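Local coordinates for ferripyochelin binding protein (Salmonella enterica subsp. enterica serovar Typhimurium, PDB 3R3R) that binds zinc and belongs to the gamma-class carbonic anhydrase family, so it may act as a carbonic anhydrase-like enzyme, although its reaction is not established, at residues 7-12 against 27-32; 16-21 against 34-39. One frame throughout, in Å; residues are numbered along the deposited sequence. Where two conformers were deposited one is given.

Contact 1 (7-12 against 27-32); sequences TLRPYK and SSVVIG
Strands 8-9 and 29-31 pair in parallel at the N-terminal edge of a left-handed beta-helix, with Leu-8 bridged to Val-30 and Arg-9 to Ile-31. Three backbone hydrogen bonds join them: Val-30 N to Thr-7 O (2.9 Å), Arg-9 N to Val-30 O, and Gly-32 N to Arg-9 O, the last nearly straight at 172°. On one face Leu-8 and Val-30 lie side by side and point the same way, Leu-8 CD2 reaching Val-30 CB at 4.0 Å; branched apolar side chains suit this face, which turns toward Ile-24 in the interior of the coil. The other face carries Arg-9. Its CG lies beside the backbone N, anti to the carbonyl carbon (chi1 -56°), and the side chain then runs extended to NE; together these carry the guanidinium back over Val-29, whose CG1 sits over the centre of one face, 3.6 Å from Arg-9 CZ. Nearer the backbone on the same side chain, Arg-9 CD lies 3.9 Å from Ile-31 CG1. Arginine fits here because its methylenes and flat end cover two beta-branched residues, while NE hydrogen-bonds to Asp-6 O. At the far end Gly-32 has a positive phi of 80°, a backbone shape that favours glycine where the chain turns the corner, and Tyr-11 CB packs 4.1 Å from Ile-31 CG2. Strand 8-9 is outermost in its seven-stranded parallel sheet; beyond strand 29-31 comes strand 47-50, to which Val-29 and Ile-31 bond through their backbones.

Contact 2 (16-21 against 34-39); sequences PGIGQR and VRLADD
A bend at chi3 (-61°) in Arg-21 brings its guanidinium alongside Asp-39, whose CG stands anti to the carbonyl carbon (chi1 -69°), and the two form a side-on salt bridge. Arg-21 NE meets Asp-39 OD1 at 2.9 Å on the syn side but tilted out of the carboxylate plane, and Arg-21 NH2 meets Asp-39 OD2 from above that plane, also at 2.9 Å. Both oxygens lie near the guanidinium plane, although the two flat groups are turned 41° from each other. Asp-39 OD1 also pairs with Lys-175, so two cations share one carboxylate and would be expected to favour its charged form. A water accepts from Arg-21 NH2 and donates to Asp-38 OD2. The carboxylate of Asp-38 stands in for a backbone carbonyl: OD1 takes the N-H of Gln-20 at 2.8 Å, almost straight, from above the carboxylate plane. The backbone bond from Asp-39 N to Gln-20 O then carries the pairing on past the strands. Gly-19 suits the turn because a side chain would run into Asp-38 OD1. Before it, the parallel strands 17-18 and 34-36 are joined through Gly-17 N to Val-34 O, Leu-36 N to Gly-17 O (2.8 Å) and Gly-19 N to Leu-36 O. Ile-18 and Leu-36 point the same way, their CD1 atoms 3.8 Å apart, and both rest on Ile-24, as apolar residues facing the inside of the coil should. Strand 17-18 is the outermost of its sheet, strand 34-36 bonds onward to strand 54-57, and Lys-175 comes from helix 158-182.

Overall arrangement
Contacts 1 and 2 join the first two turns of the left-handed beta-helix on two adjoining faces, with centres 13 Å apart. Along the chain their segments alternate: 7-12, 16-21, 27-32, then 34-39, so each turn supplies one strand to each contact. They belong to different seven-stranded parallel sheets, and contact 1 gives way to contact 2 at the corners between the strands, where Pro-16 CD packs against Gly-32 O at 3.2 Å. Strand 23-24, on the third face, lies between the second and third of these segments. Together they pair the first turn with the second at the N-terminal end of the coil, whose later turns carry the zinc ligands His-70 and His-99.

Contact 1 (7-12 against 27-32)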
ATOM      1  N   THR A   7      16.054  -1.677  -9.376  1.00 21.67           N
ATOM      2  CA  THR A   7      14.866  -1.255  -8.635  1.00 21.01           C
ATOM      3  C   THR A   7      13.722  -2.264  -8.840  1.00 20.01           C
ATOM      4  O   THR A   7      13.044  -2.648  -7.891  1.00 20.08           O
ATOM      5  CB  THR A   7      14.436   0.152  -9.106  1.00 22.10           C
ATOM      6  OG1 THR A   7      15.481   1.093  -8.813  1.00 24.43           O
ATOM      7  CG2 THR A   7      13.153   0.592  -8.445  1.00 22.08           C
ATOM      8  N   LEU A   8      13.509  -2.690 -10.085  1.00 19.44           N
ATOM      9  CA  LEU A   8      12.526  -3.724 -10.404  1.00 19.04           C
ATOM     10  C   LEU A   8      13.241  -5.062 -10.584  1.00 18.25           C
ATOM     11  O   LEU A   8      14.194  -5.157 -11.352  1.00 19.70           O
ATOM     12  CB  LEU A   8      11.758  -3.393 -11.697  1.00 21.10           C
ATOM     13  CG  LEU A   8      11.025  -2.056 -11.746  1.00 22.96           C
ATOM     14  CD1 LEU A   8      10.562  -1.724 -13.172  1.00 25.01           C
ATOM     15  CD2 LEU A   8       9.861  -2.077 -10.789  1.00 25.17           C
ATOM     16  N   ARG A   9      12.784  -6.092  -9.880  1.00 15.96           N
ATOM     17  CA  ARG A   9      13.520  -7.346  -9.785  1.00 16.10           C
ATOM     18  C   ARG A   9      12.626  -8.551  -9.992  1.00 15.65           C
ATOM     19  O   ARG A   9      11.446  -8.526  -9.650  1.00 15.55           O
ATOM     20  CB  ARG A   9      14.156  -7.468  -8.401  1.00 15.61           C
ATOM     21  CG  ARG A   9      15.056  -6.330  -7.992  1.00 17.03           C
ATOM     22  CD  ARG A   9      15.676  -6.716  -6.683  1.00 16.68           C
ATOM     23  NE  ARG A   9      16.502  -5.670  -6.099  1.00 15.05           N
ATOM     24  CZ  ARG A   9      17.089  -5.808  -4.915  1.00 15.47           C
ATOM     25  NH1 ARG A   9      16.938  -6.949  -4.256  1.00 15.93           N
ATOM     26  NH2 ARG A   9      17.828  -4.838  -4.391  1.00 15.85           N
ATOM     27  N   PRO A  10      13.205  -9.639 -10.496  1.00 17.04           N
ATOM     28  CA  PRO A  10      12.454 -10.879 -10.695  1.00 17.09           C
ATOM     29  C   PRO A  10      12.388 -11.758  -9.442  1.00 16.13           C
ATOM     30  O   PRO A  10      13.256 -11.683  -8.570  1.00 16.54           O
ATOM     31  CB  PRO A  10      13.271 -11.589 -11.789  1.00 18.02           C
ATOM     32  CG  PRO A  10      14.669 -11.174 -11.493  1.00 19.73           C
ATOM     33  CD  PRO A  10      14.559  -9.718 -11.069  1.00 19.19           C
ATOM     34  N   TYR A  11      11.385 -12.612  -9.378  1.00 16.28           N
ATOM     35  CA  TYR A  11      11.394 -13.750  -8.489  1.00 14.68           C
ATOM     36  C   TYR A  11      10.868 -14.900  -9.333  1.00 16.01           C
ATOM     37  O   TYR A  11       9.772 -14.819  -9.824  1.00 15.79           O
ATOM     38  CB  TYR A  11      10.541 -13.578  -7.243  1.00 15.78           C
ATOM     39  CG  TYR A  11      10.519 -14.806  -6.350  1.00 14.61           C
ATOM     40  CD1 TYR A  11      11.628 -15.173  -5.615  1.00 15.75           C
ATOM     41  CD2 TYR A  11       9.390 -15.583  -6.239  1.00 15.29           C
ATOM     42  CE1 TYR A  11      11.609 -16.272  -4.808  1.00 15.88           C
ATOM     43  CE2 TYR A  11       9.365 -16.681  -5.434  1.00 16.19           C
ATOM     44  CZ  TYR A  11      10.474 -17.023  -4.715  1.00 16.82           C
ATOM     45  OH  TYR A  11      10.451 -18.117  -3.901  1.00 18.51           O
ATOM     46  N   LYS A  12      11.651 -15.963  -9.462  1.00 17.30           N
ATOM     47  CA  LYS A  12      11.306 -17.024 -10.435  0.50 18.37           C
ATOM     48  C   LYS A  12      10.888 -16.412 -11.798  1.00 18.74           C
ATOM     49  O   LYS A  12      11.652 -15.659 -12.334  1.00 20.86           O
ATOM     50  CB  LYS A  12      10.205 -17.888  -9.822  0.50 19.72           C
ATOM     51  CG  LYS A  12      10.645 -18.627  -8.557  0.50 20.61           C
ATOM     52  CD  LYS A  12       9.545 -19.530  -8.033  0.50 22.60           C
ATOM     53  CE  LYS A  12       9.947 -20.214  -6.736  0.50 25.10           C
ATOM     54  NZ  LYS A  12      11.148 -21.082  -6.885  0.50 26.81           N
ATOM     55  N   SER A  27      15.607   4.377  -5.145  1.00 12.98           N
ATOM     56  CA  SER A  27      16.123   3.791  -3.893  1.00 12.91           C
ATOM     57  C   SER A  27      15.218   2.681  -3.353  1.00 12.32           C
ATOM     58  O   SER A  27      15.516   2.066  -2.340  1.00 12.91           O
ATOM     59  CB  SER A  27      16.302   4.870  -2.822  1.00 12.85           C
ATOM     60  OG  SER A  27      15.044   5.317  -2.334  1.00 12.15           O
ATOM     61  N   SER A  28      14.111   2.442  -4.038  1.00 11.63           N
ATOM     62  CA  SER A  28      13.149   1.452  -3.597  1.00 11.58           C
ATOM     63  C   SER A  28      13.374   0.113  -4.284  1.00 11.37           C
ATOM     64  O   SER A  28      14.161   0.020  -5.220  1.00 13.22           O
ATOM     65  CB  SER A  28      11.741   1.999  -3.737  1.00 11.93           C
ATOM     66  OG  SER A  28      11.635   3.068  -2.798  1.00 11.81           O
ATOM     67  N   VAL A  29      12.725  -0.924  -3.776  1.00 11.75           N
ATOM     68  CA  VAL A  29      13.000  -2.288  -4.199  1.00 11.50           C
ATOM     69  C   VAL A  29      11.649  -2.955  -4.420  1.00 11.81           C
ATOM     70  O   VAL A  29      10.856  -3.095  -3.476  1.00 11.57           O
ATOM     71  CB  VAL A  29      13.820  -3.052  -3.134  1.00 12.16           C
ATOM     72  CG1 VAL A  29      14.027  -4.504  -3.555  1.00 13.61           C
ATOM     73  CG2 VAL A  29      15.172  -2.347  -2.856  1.00 13.20           C
ATOM     74  N   VAL A  30      11.376  -3.338  -5.668  1.00 12.13           N
ATOM     75  CA  VAL A  30      10.090  -3.905  -6.046  1.00 12.22           C
ATOM     76  C   VAL A  30      10.342  -5.237  -6.737  1.00 12.36           C
ATOM     77  O   VAL A  30      10.934  -5.274  -7.808  1.00 13.84           O
ATOM     78  CB  VAL A  30       9.312  -2.927  -6.956  1.00 14.42           C
ATOM     79  CG1 VAL A  30       7.965  -3.527  -7.376  1.00 14.62           C
ATOM     80  CG2 VAL A  30       9.139  -1.589  -6.240  1.00 14.65           C
ATOM     81  N   ILE A  31       9.913  -6.324  -6.102  1.00 12.44           N
ATOM     82  CA  ILE A  31      10.298  -7.673  -6.499  1.00 12.87           C
ATOM     83  C   ILE A  31       9.100  -8.523  -6.887  1.00 12.78           C
ATOM     84  O   ILE A  31       8.110  -8.600  -6.158  1.00 13.09           O
ATOM     85  CB  ILE A  31      11.001  -8.378  -5.315  1.00 12.83           C
ATOM     86  CG1 ILE A  31      12.289  -7.650  -4.925  1.00 13.51           C
ATOM     87  CG2 ILE A  31      11.274  -9.851  -5.617  1.00 14.26           C
ATOM     88  CD1 ILE A  31      12.763  -7.972  -3.521  1.00 14.23           C
ATOM     89  N   GLY A  32       9.208  -9.209  -8.016  1.00 14.02           N
ATOM     90  CA  GLY A  32       8.260 -10.262  -8.317  1.00 15.06           C
ATOM     91  C   GLY A  32       6.939  -9.769  -8.863  1.00 13.76           C
ATOM     92  O   GLY A  32       6.890  -8.833  -9.674  1.00 14.94           O
TER

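Contact 2 (16-21 against 34-39)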
ATOM      1  N   PRO A  16       7.611  -7.247 -12.025  1.00 17.94           N
ATOM      2  CA  PRO A  16       6.547  -6.256 -11.828  1.00 18.81           C
ATOM      3  C   PRO A  16       5.865  -5.810 -13.123  1.00 18.57           C
ATOM      4  O   PRO A  16       6.503  -5.736 -14.179  1.00 19.96           O
ATOM      5  CB  PRO A  16       7.283  -5.093 -11.154  1.00 18.27           C
ATOM      6  CG  PRO A  16       8.395  -5.778 -10.373  1.00 17.87           C
ATOM      7  CD  PRO A  16       8.858  -6.862 -11.340  1.00 17.91           C
ATOM      8  N   GLY A  17       4.566  -5.532 -13.026  1.00 17.13           N
ATOM      9  CA  GLY A  17       3.786  -4.987 -14.126  1.00 18.18           C
ATOM     10  C   GLY A  17       3.406  -3.554 -13.812  1.00 17.26           C
ATOM     11  O   GLY A  17       2.825  -3.301 -12.763  1.00 18.24           O
ATOM     12  N   ILE A  18       3.728  -2.622 -14.706  1.00 18.29           N
ATOM     13  CA  ILE A  18       3.698  -1.191 -14.403  1.00 19.44           C
ATOM     14  C   ILE A  18       2.789  -0.477 -15.395  1.00 19.47           C
ATOM     15  O   ILE A  18       2.936  -0.640 -16.616  1.00 20.71           O
ATOM     16  CB  ILE A  18       5.113  -0.574 -14.518  1.00 20.73           C
ATOM     17  CG1 ILE A  18       6.141  -1.387 -13.717  1.00 21.99           C
ATOM     18  CG2 ILE A  18       5.101   0.903 -14.119  1.00 21.46           C
ATOM     19  CD1 ILE A  18       5.837  -1.499 -12.225  1.00 23.16           C
ATOM     20  N   GLY A  19       1.844   0.303 -14.878  1.00 18.26           N
ATOM     21  CA  GLY A  19       0.986   1.117 -15.724  1.00 18.98           C
ATOM     22  C   GLY A  19       1.619   2.427 -16.150  1.00 18.93           C
ATOM     23  O   GLY A  19       2.837   2.542 -16.259  1.00 20.10           O
ATOM     24  N   GLN A  20       0.787   3.428 -16.405  1.00 20.83           N
ATOM     25  CA  GLN A  20       1.295   4.701 -16.901  1.00 24.28           C
ATOM     26  C   GLN A  20       1.490   5.736 -15.800  1.00 18.97           C
ATOM     27  O   GLN A  20       0.750   5.761 -14.814  1.00 18.12           O
ATOM     28  CB  GLN A  20       0.365   5.248 -17.986  1.00 36.40           C
ATOM     29  CG  GLN A  20       0.244   4.319 -19.188  1.00 50.83           C
ATOM     30  CD  GLN A  20       1.575   4.101 -19.887  1.00 63.65           C
ATOM     31  OE1 GLN A  20       2.248   5.057 -20.270  1.00 68.20           O
ATOM     32  NE2 GLN A  20       1.966   2.839 -20.047  1.00 67.73           N
ATOM     33  N   ARG A  21       2.491   6.590 -15.994  1.00 18.36           N
ATOM     34  CA  ARG A  21       2.820   7.677 -15.077  1.00 18.28           C
ATOM     35  C   ARG A  21       3.095   7.144 -13.667  1.00 17.53           C
ATOM     36  O   ARG A  21       2.723   7.762 -12.669  1.00 16.75           O
ATOM     37  CB  ARG A  21       1.709   8.725 -15.058  1.00 19.94           C
ATOM     38  CG  ARG A  21       1.365   9.289 -16.459  1.00 22.05           C
ATOM     39  CD  ARG A  21       0.192  10.251 -16.371  1.00 22.90           C
ATOM     40  NE  ARG A  21      -0.991   9.563 -15.878  1.00 22.46           N
ATOM     41  CZ  ARG A  21      -1.810   8.845 -16.642  1.00 23.22           C
ATOM     42  NH1 ARG A  21      -1.601   8.746 -17.954  1.00 24.42           N
ATOM     43  NH2 ARG A  21      -2.849   8.243 -16.084  1.00 23.36           N
ATOM     44  N   VAL A  34       4.342  -7.803  -8.624  1.00 13.23           N
ATOM     45  CA  VAL A  34       3.825  -6.554  -8.082  1.00 13.09           C
ATOM     46  C   VAL A  34       3.204  -5.813  -9.247  1.00 13.67           C
ATOM     47  O   VAL A  34       3.875  -5.508 -10.236  1.00 15.13           O
ATOM     48  CB  VAL A  34       4.933  -5.708  -7.444  1.00 13.09           C
ATOM     49  CG1 VAL A  34       4.381  -4.376  -6.954  1.00 13.64           C
ATOM     50  CG2 VAL A  34       5.580  -6.490  -6.287  1.00 13.72           C
ATOM     51  N   ARG A  35       1.914  -5.539  -9.127  1.00 14.01           N
ATOM     52  CA  ARG A  35       1.119  -4.961 -10.206  1.00 15.36           C
ATOM     53  C   ARG A  35       0.764  -3.535  -9.796  1.00 14.47           C
ATOM     54  O   ARG A  35       0.004  -3.336  -8.856  1.00 16.02           O
ATOM     55  CB  ARG A  35      -0.141  -5.820 -10.400  1.00 16.32           C
ATOM     56  CG  ARG A  35       0.171  -7.321 -10.506  1.00 18.93           C
ATOM     57  CD  ARG A  35      -1.046  -8.205 -10.329  1.00 20.26           C
ATOM     58  NE  ARG A  35      -0.675  -9.614 -10.181  1.00 19.94           N
ATOM     59  CZ  ARG A  35      -1.550 -10.592  -9.970  1.00 20.23           C
ATOM     60  NH1 ARG A  35      -2.851 -10.312  -9.890  1.00 21.47           N
ATOM     61  NH2 ARG A  35      -1.136 -11.850  -9.849  1.00 19.90           N
ATOM     62  N   LEU A  36       1.346  -2.546 -10.468  1.00 14.48           N
ATOM     63  CA  LEU A  36       1.165  -1.147 -10.098  1.00 14.53           C
ATOM     64  C   LEU A  36       0.346  -0.477 -11.185  1.00 15.82           C
ATOM     65  O   LEU A  36       0.778  -0.376 -12.337  1.00 16.14           O
ATOM     66  CB  LEU A  36       2.513  -0.442  -9.960  1.00 15.53           C
ATOM     67  CG  LEU A  36       3.464  -1.081  -8.952  1.00 15.51           C
ATOM     68  CD1 LEU A  36       4.719  -0.250  -8.859  1.00 16.34           C
ATOM     69  CD2 LEU A  36       2.810  -1.233  -7.562  1.00 14.31           C
ATOM     70  N   ALA A  37      -0.847  -0.043 -10.815  1.00 15.20           N
ATOM     71  CA  ALA A  37      -1.744   0.629 -11.736  1.00 15.40           C
ATOM     72  C   ALA A  37      -1.299   2.066 -12.034  1.00 15.79           C
ATOM     73  O   ALA A  37      -0.330   2.563 -11.459  1.00 15.54           O
ATOM     74  CB  ALA A  37      -3.152   0.588 -11.196  1.00 15.92           C
ATOM     75  N   ASP A  38      -1.985   2.705 -12.974  1.00 16.62           N
ATOM     76  CA  ASP A  38      -1.668   4.072 -13.370  1.00 17.51           C
ATOM     77  C   ASP A  38      -1.560   5.018 -12.178  1.00 14.57           C
ATOM     78  O   ASP A  38      -2.352   4.942 -11.239  1.00 14.94           O
ATOM     79  CB  ASP A  38      -2.767   4.638 -14.269  1.00 19.19           C
ATOM     80  CG  ASP A  38      -2.878   3.941 -15.614  1.00 21.12           C
ATOM     81  OD1 ASP A  38      -1.981   3.164 -16.012  1.00 21.76           O
ATOM     82  OD2 ASP A  38      -3.886   4.218 -16.292  1.00 22.23           O
ATOM     83  N   ASP A  39      -0.599   5.933 -12.249  1.00 15.52           N
ATOM     84  CA  ASP A  39      -0.483   7.036 -11.297  1.00 15.30           C
ATOM     85  C   ASP A  39      -0.110   6.610  -9.880  1.00 14.17           C
ATOM     86  O   ASP A  39      -0.235   7.400  -8.952  1.00 15.28           O
ATOM     87  CB  ASP A  39      -1.760   7.886 -11.283  1.00 16.49           C
ATOM     88  CG  ASP A  39      -1.950   8.669 -12.569  1.00 18.78           C
ATOM     89  OD1 ASP A  39      -1.031   9.419 -12.970  1.00 18.21           O
ATOM     90  OD2 ASP A  39      -3.018   8.520 -13.186  1.00 19.90           O
TER
HETATM   91  O   HOH W   1      -3.892   6.681 -18.222  1.00 53.55           O